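Local coordinates for protein alcohol dehydrogenase, zinc-containing (Thermotoga maritima, PDB 3IP1) that catalyses the NAD(+)-dependent oxidation of scyllo-inosose to 3-dehydro-scyllo-inosose, probably as a step in myo-inositol degradation, at residues C65-C68 with G69-H73. Residues are numbered along the deposited sequence; the frame is centred on the assembly and turned at random. Where two conformers were deposited one is given.
Sequences CGIC and GSDVH
C68 and D71 form a capping box where the chain passes from strand 57-66 into helix 69-75. D71 OD2 accepts from the backbone N of C68 at 2.9 Å, nearly straight at 162° but on the anti side of the carboxylate and 18° out of its plane. The answering bond goes to S70, not D71: SG of C68 accepts from S70 N at 3.5 Å, long as expected of sulfur. SG, anti to its own backbone N (chi1 -178°), is turned to the first N-H groups of the helix, G69 N lying 3.3 Å away. C68 O receives weak bonds from the N-H groups of D71 and V72.

A water bridges the box to the strand, donating to D71 OD2 at 2.8 Å and to G66 O at 2.7 Å, so that OD2 is gripped twice. CG2 of I67 touches CG2 of V72 at 4.1 Å, while I67 also packs on helix 376-382.

C68, H97, E98 and E195 are ligands of the first zinc site, here holding cadmium about 3 Å from the C68 side chain; S70 and H73 probably belong to a charge relay. The capping N-H, with the helix N-terminus, would probably stabilise negative charge on the metal-binding sulfur.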
loop_
_atom_site.group_PDB
_atom_site.type_symbol
_atom_site.label_atom_id
_atom_site.label_comp_id
_atom_site.label_asym_id
_atom_site.label_seq_id
_atom_site.Cartn_x
_atom_site.Cartn_y
_atom_site.Cartn_z
ATOM N N CYS A 65 -32.173 -17.180 -7.243
ATOM C CA CYS A 65 -31.956 -15.764 -7.551
ATOM C C CYS A 65 -32.546 -14.868 -6.459
ATOM O O CYS A 65 -33.749 -14.912 -6.178
ATOM C CB CYS A 65 -32.549 -15.391 -8.909
ATOM S SG CYS A 65 -31.945 -13.768 -9.486
ATOM N N GLY A 66 -31.693 -14.052 -5.850
ATOM C CA GLY A 66 -32.131 -13.135 -4.793
ATOM C C GLY A 66 -32.767 -11.889 -5.355
ATOM O O GLY A 66 -32.318 -11.356 -6.383
ATOM N N ILE A 67 -33.829 -11.432 -4.695
ATOM C CA ILE A 67 -34.394 -10.117 -4.988
ATOM C C ILE A 67 -33.533 -9.076 -4.273
ATOM O O ILE A 67 -33.408 -9.105 -3.057
ATOM C CB ILE A 67 -35.877 -9.998 -4.504
ATOM C CG1 ILE A 67 -36.741 -11.093 -5.155
ATOM C CG2 ILE A 67 -36.425 -8.588 -4.747
ATOM C CD1 ILE A 67 -38.235 -11.128 -4.733
ATOM N N CYS A 68 -32.975 -8.148 -5.047
ATOM C CA CYS A 68 -32.195 -7.032 -4.535
ATOM C C CYS A 68 -33.136 -5.863 -4.237
ATOM O O CYS A 68 -34.209 -5.755 -4.840
ATOM C CB CYS A 68 -31.153 -6.631 -5.588
ATOM S SG CYS A 68 -30.009 -5.261 -5.112
ATOM N N GLY A 69 -32.740 -4.986 -3.318
ATOM C CA GLY A 69 -33.429 -3.703 -3.123
ATOM C C GLY A 69 -33.582 -2.871 -4.391
ATOM O O GLY A 69 -34.580 -2.157 -4.539
ATOM N N SER A 70 -32.605 -2.955 -5.302
ATOM C CA SER A 70 -32.683 -2.302 -6.616
ATOM C C SER A 70 -33.830 -2.862 -7.458
ATOM O O SER A 70 -34.447 -2.137 -8.233
ATOM C CB SER A 70 -31.361 -2.445 -7.385
ATOM O OG SER A 70 -30.358 -1.587 -6.870
ATOM N N ASP A 71 -34.105 -4.162 -7.324
ATOM C CA ASP A 71 -35.269 -4.759 -8.027
ATOM C C ASP A 71 -36.572 -4.153 -7.534
ATOM O O ASP A 71 -37.424 -3.742 -8.343
ATOM C CB ASP A 71 -35.306 -6.279 -7.863
ATOM C CG ASP A 71 -34.136 -6.956 -8.546
ATOM O OD1 ASP A 71 -33.893 -6.650 -9.746
ATOM O OD2 ASP A 71 -33.472 -7.784 -7.890
ATOM N N VAL A 72 -36.700 -4.069 -6.205
ATOM C CA VAL A 72 -37.831 -3.407 -5.555
ATOM C C VAL A 72 -37.988 -1.978 -6.078
ATOM O O VAL A 72 -39.089 -1.554 -6.457
ATOM C CB VAL A 72 -37.661 -3.437 -4.011
ATOM C CG1 VAL A 72 -38.795 -2.701 -3.293
ATOM C CG2 VAL A 72 -37.554 -4.883 -3.541
ATOM N N HIS A 73 -36.870 -1.265 -6.162
ATOM C CA HIS A 73 -36.889 0.146 -6.544
ATOM C C HIS A 73 -37.131 0.405 -8.029
ATOM O O HIS A 73 -37.651 1.474 -8.394
ATOM C CB HIS A 73 -35.634 0.864 -6.030
ATOM C CG HIS A 73 -35.587 0.957 -4.535
ATOM N ND1 HIS A 73 -34.431 1.223 -3.831
ATOM C CD2 HIS A 73 -36.564 0.804 -3.609
ATOM C CE1 HIS A 73 -34.698 1.240 -2.538
ATOM N NE2 HIS A 73 -35.987 0.986 -2.377
HETATM O O HOH W 1 -31.435 -9.679 -8.239
#